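Local structure of alpha-galactosidase (Thermus thermophilus, 6LCJ) at residues P159-F169 and T428-W439; V185-F193 and K445-A453. The protein probably hydrolyses terminal alpha-galactosyl groups from oligosaccharides such as stachyose, working as a thermostable hexamer. All blocks are in the same frame, centred on the assembly; numbering follows the deposited sequence.

Contact 1 (P159-F169 and T428-W439)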
# COMPACT_ATOMS: atom_id res chain seq x y z
N PRO E 159 -37.40 -39.78 17.46
CA PRO E 159 -37.32 -38.34 17.79
C PRO E 159 -38.64 -37.83 18.33
O PRO E 159 -39.71 -38.26 17.88
CB PRO E 159 -36.97 -37.68 16.45
CG PRO E 159 -36.39 -38.79 15.62
CD PRO E 159 -37.05 -40.04 16.05
N PRO E 160 -38.61 -36.96 19.32
CA PRO E 160 -39.85 -36.40 19.85
C PRO E 160 -40.49 -35.44 18.86
O PRO E 160 -39.87 -34.99 17.89
CB PRO E 160 -39.42 -35.67 21.13
CG PRO E 160 -38.02 -36.14 21.41
CD PRO E 160 -37.43 -36.47 20.06
N ARG E 161 -41.76 -35.15 19.10
CA ARG E 161 -42.48 -34.16 18.32
C ARG E 161 -42.59 -32.92 19.19
O ARG E 161 -43.09 -32.99 20.32
CB ARG E 161 -43.85 -34.70 17.90
CG ARG E 161 -43.71 -36.00 17.11
CD ARG E 161 -45.04 -36.48 16.53
NE ARG E 161 -45.98 -36.86 17.58
CZ ARG E 161 -46.09 -38.10 18.05
NH1 ARG E 161 -45.33 -39.05 17.55
NH2 ARG E 161 -46.96 -38.37 19.01
N VAL E 162 -42.07 -31.80 18.69
CA VAL E 162 -41.79 -30.64 19.52
C VAL E 162 -42.54 -29.44 18.97
O VAL E 162 -42.51 -29.19 17.76
CB VAL E 162 -40.28 -30.32 19.56
CG1 VAL E 162 -40.03 -29.08 20.44
CG2 VAL E 162 -39.47 -31.53 20.02
N TRP E 163 -43.19 -28.70 19.85
CA TRP E 163 -43.59 -27.33 19.54
C TRP E 163 -42.54 -26.40 20.14
O TRP E 163 -42.16 -26.55 21.31
CB TRP E 163 -44.99 -27.00 20.07
CG TRP E 163 -45.44 -25.68 19.51
CD1 TRP E 163 -46.09 -25.46 18.32
CD2 TRP E 163 -45.19 -24.38 20.06
NE1 TRP E 163 -46.28 -24.12 18.11
CE2 TRP E 163 -45.73 -23.43 19.17
CE3 TRP E 163 -44.57 -23.93 21.23
CZ2 TRP E 163 -45.68 -22.05 19.42
CZ3 TRP E 163 -44.52 -22.57 21.48
CH2 TRP E 163 -45.07 -21.65 20.57
N CYS E 164 -42.08 -25.43 19.34
CA CYS E 164 -40.94 -24.58 19.69
C CYS E 164 -41.35 -23.12 19.53
O CYS E 164 -42.02 -22.77 18.55
CB CYS E 164 -39.72 -24.94 18.78
SG CYS E 164 -38.28 -23.85 18.85
N SER E 165 -40.97 -22.26 20.47
CA SER E 165 -41.43 -20.88 20.39
C SER E 165 -40.61 -20.00 19.45
O SER E 165 -41.05 -18.88 19.14
CB SER E 165 -41.43 -20.23 21.78
OG SER E 165 -40.13 -20.22 22.37
N TRP E 166 -39.44 -20.45 18.99
CA TRP E 166 -38.49 -19.51 18.41
C TRP E 166 -38.99 -18.94 17.09
O TRP E 166 -38.96 -17.71 16.88
CB TRP E 166 -37.12 -20.18 18.22
CG TRP E 166 -36.14 -19.23 17.58
CD1 TRP E 166 -35.62 -19.32 16.32
CD2 TRP E 166 -35.61 -18.01 18.14
NE1 TRP E 166 -34.79 -18.25 16.07
CE2 TRP E 166 -34.76 -17.44 17.17
CE3 TRP E 166 -35.77 -17.36 19.37
CZ2 TRP E 166 -34.07 -16.25 17.40
CZ3 TRP E 166 -35.09 -16.18 19.58
CH2 TRP E 166 -34.25 -15.63 18.61
N TYR E 167 -39.47 -19.79 16.18
CA TYR E 167 -39.72 -19.36 14.82
C TYR E 167 -41.11 -18.77 14.62
O TYR E 167 -41.59 -18.71 13.49
CB TYR E 167 -39.50 -20.51 13.86
CG TYR E 167 -38.09 -20.98 13.87
CD1 TYR E 167 -37.11 -20.33 13.12
CD2 TYR E 167 -37.71 -22.07 14.65
CE1 TYR E 167 -35.81 -20.76 13.12
CE2 TYR E 167 -36.41 -22.50 14.66
CZ TYR E 167 -35.47 -21.85 13.89
OH TYR E 167 -34.18 -22.30 13.88
N SER E 168 -41.75 -18.32 15.68
CA SER E 168 -42.95 -17.50 15.53
C SER E 168 -42.82 -16.24 16.38
O SER E 168 -43.08 -15.14 15.89
CB SER E 168 -44.20 -18.30 15.90
OG SER E 168 -43.98 -19.06 17.08
N PHE E 169 -42.41 -16.37 17.64
CA PHE E 169 -42.33 -15.21 18.52
C PHE E 169 -40.92 -14.67 18.70
O PHE E 169 -40.78 -13.53 19.16
CB PHE E 169 -42.91 -15.55 19.89
CG PHE E 169 -44.32 -16.05 19.84
CD1 PHE E 169 -45.35 -15.19 19.52
CD2 PHE E 169 -44.60 -17.37 20.11
CE1 PHE E 169 -46.66 -15.64 19.48
CE2 PHE E 169 -45.91 -17.84 20.07
CZ PHE E 169 -46.94 -16.98 19.75
N THR E 428 -36.07 -37.70 8.21
CA THR E 428 -35.31 -37.84 9.45
C THR E 428 -36.18 -38.36 10.59
O THR E 428 -35.63 -38.89 11.56
CB THR E 428 -34.69 -36.50 9.88
OG1 THR E 428 -35.73 -35.54 10.10
CG2 THR E 428 -33.71 -35.97 8.84
N GLY E 429 -37.50 -38.18 10.50
CA GLY E 429 -38.38 -38.45 11.62
C GLY E 429 -38.38 -37.41 12.72
O GLY E 429 -39.04 -37.62 13.74
N PHE E 430 -37.66 -36.29 12.56
CA PHE E 430 -37.58 -35.23 13.57
C PHE E 430 -38.61 -34.17 13.22
O PHE E 430 -38.39 -33.36 12.31
CB PHE E 430 -36.16 -34.65 13.64
CG PHE E 430 -35.87 -33.92 14.92
CD1 PHE E 430 -36.51 -32.73 15.22
CD2 PHE E 430 -34.93 -34.41 15.82
CE1 PHE E 430 -36.23 -32.05 16.42
CE2 PHE E 430 -34.64 -33.74 17.01
CZ PHE E 430 -35.29 -32.56 17.31
N LYS E 431 -39.72 -34.15 13.94
CA LYS E 431 -40.88 -33.34 13.60
C LYS E 431 -41.05 -32.24 14.62
O LYS E 431 -41.20 -32.51 15.82
CB LYS E 431 -42.13 -34.20 13.50
CG LYS E 431 -42.04 -35.25 12.40
CD LYS E 431 -43.03 -36.35 12.57
CE LYS E 431 -43.64 -36.70 11.25
NZ LYS E 431 -44.63 -37.76 11.37
N ALA E 432 -41.02 -30.99 14.15
CA ALA E 432 -41.13 -29.84 15.03
C ALA E 432 -41.73 -28.68 14.25
O ALA E 432 -41.61 -28.61 13.03
CB ALA E 432 -39.77 -29.45 15.61
N THR E 433 -42.40 -27.78 14.97
CA THR E 433 -42.88 -26.55 14.37
C THR E 433 -42.94 -25.46 15.43
O THR E 433 -42.93 -25.72 16.64
CB THR E 433 -44.26 -26.69 13.70
OG1 THR E 433 -44.64 -25.43 13.12
CG2 THR E 433 -45.31 -27.08 14.72
N SER E 434 -42.99 -24.22 14.94
CA SER E 434 -43.20 -23.05 15.77
C SER E 434 -44.55 -22.39 15.52
O SER E 434 -44.85 -21.38 16.16
CB SER E 434 -42.09 -22.03 15.54
OG SER E 434 -40.88 -22.40 16.19
N ASP E 435 -45.36 -22.93 14.62
CA ASP E 435 -46.63 -22.32 14.23
C ASP E 435 -47.59 -22.26 15.41
O ASP E 435 -48.06 -23.32 15.85
CB ASP E 435 -47.27 -23.10 13.08
CG ASP E 435 -46.50 -22.95 11.76
OD1 ASP E 435 -45.62 -22.06 11.67
OD2 ASP E 435 -46.79 -23.71 10.81
N PRO E 436 -47.92 -21.09 15.94
CA PRO E 436 -49.01 -21.01 16.92
C PRO E 436 -50.32 -21.40 16.27
O PRO E 436 -50.69 -20.84 15.23
CB PRO E 436 -49.01 -19.52 17.33
CG PRO E 436 -47.83 -18.91 16.66
CD PRO E 436 -47.48 -19.76 15.50
N PRO E 437 -51.04 -22.38 16.83
CA PRO E 437 -52.27 -22.86 16.18
C PRO E 437 -53.24 -21.74 15.82
O PRO E 437 -53.89 -21.80 14.77
CB PRO E 437 -52.87 -23.83 17.21
CG PRO E 437 -51.70 -24.30 17.99
CD PRO E 437 -50.77 -23.11 18.08
N SER E 438 -53.30 -20.68 16.63
CA SER E 438 -54.17 -19.57 16.28
C SER E 438 -53.70 -18.79 15.05
O SER E 438 -54.46 -17.95 14.55
CB SER E 438 -54.32 -18.63 17.47
OG SER E 438 -53.07 -18.11 17.87
N TRP E 439 -52.49 -19.01 14.55
CA TRP E 439 -52.05 -18.39 13.31
C TRP E 439 -52.37 -19.25 12.09
O TRP E 439 -52.16 -18.79 10.95
CB TRP E 439 -50.55 -18.13 13.32
CG TRP E 439 -50.09 -17.08 14.27
CD1 TRP E 439 -50.82 -16.47 15.23
CD2 TRP E 439 -48.76 -16.54 14.37
NE1 TRP E 439 -50.04 -15.57 15.92
CE2 TRP E 439 -48.77 -15.60 15.40
CE3 TRP E 439 -47.57 -16.77 13.68
CZ2 TRP E 439 -47.64 -14.87 15.76
CZ3 TRP E 439 -46.45 -16.04 14.03
CH2 TRP E 439 -46.49 -15.11 15.06
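Ser434, just past strand 431-433, is held by three hydrogen bonds from the end of strand 161-164 and the short helix after it. Its OG gives a hydrogen bond to Cys164 O at 2.6 Å, from above that carbonyl plane, and takes one from Tyr167 N at 3.0 Å; its own carbonyl O receives Ser168 OG at 2.6 Å. Ser434 OG also lies at the Tyr167 ring edge, in plane. Trp163 swings out with CG anti to the backbone N (chi1 -170°), which carries the indole past the end of strand 431-433, Thr433 O over one face, until NE1 meets Asp435 O at 3.0 Å. That bond is nearly straight (163°) and in the indole plane, although NE1 stands above the carbonyl plane of Asp435. A phenylalanine here would probably leave Asp435 O without this donor and the Ser434-Pro436 backbone less firmly held. Pro159, at the other end, lays CB against Gly429 O (3.4 Å) and Phe430 CD2; His398 touches both side chains. Between these ends the backbones pair in parallel, Val162 N to Lys431 O, Thr433 N to Val162 O and Cys164 N to Thr433 O, the first-to-eighth strand pairing that closes a TIM barrel.

Contact 2 (V185-F193 and K445-A453)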
# COMPACT_ATOMS: atom_id res chain seq x y z
N VAL E 185 -51.80 -25.55 21.70
CA VAL E 185 -50.85 -26.56 21.26
C VAL E 185 -51.21 -27.92 21.84
O VAL E 185 -51.01 -28.96 21.19
CB VAL E 185 -49.41 -26.13 21.64
CG1 VAL E 185 -48.44 -27.31 21.52
CG2 VAL E 185 -48.94 -24.96 20.78
N ALA E 186 -51.79 -27.95 23.04
CA ALA E 186 -52.06 -29.22 23.70
C ALA E 186 -53.10 -30.06 22.96
O ALA E 186 -53.16 -31.28 23.16
CB ALA E 186 -52.50 -28.97 25.15
N ALA E 187 -53.91 -29.44 22.10
CA ALA E 187 -54.87 -30.19 21.31
C ALA E 187 -54.21 -31.03 20.21
O ALA E 187 -54.87 -31.92 19.67
CB ALA E 187 -55.89 -29.23 20.68
N PHE E 188 -52.95 -30.78 19.88
CA PHE E 188 -52.27 -31.46 18.79
C PHE E 188 -51.39 -32.58 19.32
O PHE E 188 -51.04 -32.63 20.50
CB PHE E 188 -51.44 -30.47 17.97
CG PHE E 188 -52.26 -29.51 17.16
CD1 PHE E 188 -52.82 -28.38 17.75
CD2 PHE E 188 -52.50 -29.74 15.81
CE1 PHE E 188 -53.58 -27.50 17.00
CE2 PHE E 188 -53.28 -28.87 15.04
CZ PHE E 188 -53.82 -27.75 15.63
N SER E 189 -50.97 -33.47 18.42
CA SER E 189 -50.17 -34.62 18.83
C SER E 189 -48.70 -34.27 19.04
O SER E 189 -47.83 -34.91 18.45
CB SER E 189 -50.28 -35.74 17.80
OG SER E 189 -51.56 -36.34 17.82
N PHE E 190 -48.42 -33.27 19.86
CA PHE E 190 -47.04 -32.96 20.23
C PHE E 190 -46.66 -33.74 21.48
O PHE E 190 -47.51 -34.21 22.24
CB PHE E 190 -46.86 -31.46 20.50
CG PHE E 190 -46.90 -30.61 19.27
CD1 PHE E 190 -45.83 -30.61 18.38
CD2 PHE E 190 -48.01 -29.81 18.99
CE1 PHE E 190 -45.86 -29.81 17.22
CE2 PHE E 190 -48.05 -29.02 17.84
CZ PHE E 190 -46.98 -29.02 16.95
N GLU E 191 -45.35 -33.88 21.69
CA GLU E 191 -44.83 -34.50 22.90
C GLU E 191 -44.00 -33.56 23.76
O GLU E 191 -43.82 -33.85 24.94
CB GLU E 191 -43.97 -35.72 22.54
CG GLU E 191 -44.39 -36.36 21.23
CD GLU E 191 -43.67 -37.65 20.94
OE1 GLU E 191 -42.82 -37.68 20.03
OE2 GLU E 191 -43.97 -38.65 21.63
N VAL E 192 -43.52 -32.44 23.22
CA VAL E 192 -42.66 -31.50 23.93
C VAL E 192 -43.14 -30.09 23.60
O VAL E 192 -43.42 -29.77 22.44
CB VAL E 192 -41.18 -31.65 23.53
CG1 VAL E 192 -40.28 -30.78 24.41
CG2 VAL E 192 -40.72 -33.10 23.58
N PHE E 193 -43.24 -29.24 24.63
CA PHE E 193 -43.49 -27.82 24.47
C PHE E 193 -42.23 -27.09 24.92
O PHE E 193 -41.91 -27.09 26.12
CB PHE E 193 -44.70 -27.39 25.30
CG PHE E 193 -45.13 -25.98 25.06
CD1 PHE E 193 -44.52 -24.93 25.73
CD2 PHE E 193 -46.16 -25.69 24.18
CE1 PHE E 193 -44.93 -23.62 25.52
CE2 PHE E 193 -46.58 -24.37 23.96
CZ PHE E 193 -45.95 -23.33 24.64
N LYS E 445 -54.36 -26.31 9.96
CA LYS E 445 -54.48 -27.10 11.18
C LYS E 445 -54.56 -28.58 10.86
O LYS E 445 -53.92 -29.41 11.52
CB LYS E 445 -55.71 -26.67 11.97
CG LYS E 445 -55.57 -25.34 12.63
CD LYS E 445 -56.65 -25.11 13.67
CE LYS E 445 -56.91 -23.63 13.81
NZ LYS E 445 -56.69 -23.21 15.21
N GLY E 446 -55.39 -28.94 9.87
CA GLY E 446 -55.52 -30.33 9.50
C GLY E 446 -54.22 -30.89 8.95
O GLY E 446 -53.86 -32.04 9.23
N ARG E 447 -53.50 -30.09 8.17
CA ARG E 447 -52.23 -30.57 7.65
C ARG E 447 -51.22 -30.80 8.76
O ARG E 447 -50.50 -31.80 8.73
CB ARG E 447 -51.68 -29.59 6.62
CG ARG E 447 -52.17 -29.96 5.24
CD ARG E 447 -51.85 -28.91 4.24
NE ARG E 447 -50.43 -28.86 3.93
CZ ARG E 447 -49.68 -27.79 4.14
NH1 ARG E 447 -50.22 -26.69 4.67
NH2 ARG E 447 -48.39 -27.83 3.83
N LEU E 448 -51.18 -29.91 9.76
CA LEU E 448 -50.25 -30.08 10.87
C LEU E 448 -50.55 -31.36 11.65
O LEU E 448 -49.63 -32.12 11.97
CB LEU E 448 -50.31 -28.86 11.80
CG LEU E 448 -49.54 -28.99 13.13
CD1 LEU E 448 -48.02 -29.26 12.92
CD2 LEU E 448 -49.77 -27.78 14.05
N GLU E 449 -51.82 -31.63 11.94
CA GLU E 449 -52.15 -32.85 12.68
C GLU E 449 -51.81 -34.10 11.87
O GLU E 449 -51.27 -35.07 12.42
CB GLU E 449 -53.62 -32.85 13.10
CG GLU E 449 -53.98 -33.99 14.06
CD GLU E 449 -53.03 -34.13 15.28
OE1 GLU E 449 -52.35 -33.15 15.70
OE2 GLU E 449 -52.97 -35.24 15.85
N ALA E 450 -52.13 -34.13 10.58
CA ALA E 450 -51.75 -35.30 9.79
C ALA E 450 -50.23 -35.46 9.73
O ALA E 450 -49.73 -36.58 9.68
CB ALA E 450 -52.35 -35.21 8.39
N PHE E 451 -49.49 -34.35 9.76
CA PHE E 451 -48.03 -34.42 9.79
C PHE E 451 -47.54 -35.09 11.07
O PHE E 451 -46.71 -36.01 11.03
CB PHE E 451 -47.48 -33.00 9.63
CG PHE E 451 -45.99 -32.86 9.89
CD1 PHE E 451 -45.06 -33.29 8.95
CD2 PHE E 451 -45.53 -32.22 11.04
CE1 PHE E 451 -43.70 -33.13 9.16
CE2 PHE E 451 -44.16 -32.04 11.26
CZ PHE E 451 -43.25 -32.50 10.32
N LEU E 452 -48.07 -34.66 12.22
CA LEU E 452 -47.67 -35.22 13.50
C LEU E 452 -48.12 -36.67 13.66
O LEU E 452 -47.35 -37.51 14.14
CB LEU E 452 -48.24 -34.37 14.63
CG LEU E 452 -47.66 -32.96 14.69
CD1 LEU E 452 -48.46 -32.06 15.61
CD2 LEU E 452 -46.22 -33.04 15.14
N ALA E 453 -49.35 -36.98 13.25
CA ALA E 453 -49.97 -38.25 13.61
C ALA E 453 -49.61 -39.39 12.68
O ALA E 453 -49.95 -40.54 12.98
CB ALA E 453 -51.49 -38.10 13.66
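Phe188, Ser189 and Phe190 lie against one side of helix 442-453, in the loop that leads from helix 175-185 to strand 192-195 of the TIM barrel; the helix is the one that follows the last barrel strand. Leu452 CD1 sits over the centre of the Phe190 ring, a CH-pi contact 3.7 Å from the centroid, while Leu448 CD1 reaches Phe190 CZ more loosely. The other Leu448 methyl, CD2, lies over a face of Phe188 at 4.1 Å from its centroid, the two side chains crossing at about a right angle. Phe188 also touches Pro437 in the 3-10 turn after the last strand, and Phe190 meets Trp163 of strand 161-164 edge-to-face. A carbonyl makes a separate edge contact: Lys445 O approaches the rim of Phe188 near its plane, 3.6 Å from CE2. The polar part is a two-pronged grip on one carboxylate. Glu449 leaves the helix with CG anti to the backbone N (chi1 -171°) and then bends at chi2 (50°), bringing its oxygens back to the loop. OE1 accepts from Ser189 N at 3.1 Å, with an angle of 161° at the hydrogen; OE2 accepts from Ser189 OG at 2.7 Å, both oxygens using their syn lone pairs.

The centres of contacts 1 and 2 are about 9 Å apart, on the same side of the chain's centre, and their segments alternate along the sequence: 159-169, 185-193, 428-439, 445-453. Strands 161-164 and 192-195 are neighbours in the parallel barrel sheet, and strand 431-433 runs on through a short connection into helix 442-453. Contact 1 thus closes the barrel between its first and last strands, and contact 2 packs the final helix outside that seam. The two touch directly: Lys431 NZ probably bonds to Phe451 O, and Phe190 CZ packs on Thr433 CG2. The last barrel strand and the helix after it thus both meet the early barrel, the strand by pairing with 161-164, the helix through the loop before 192-195.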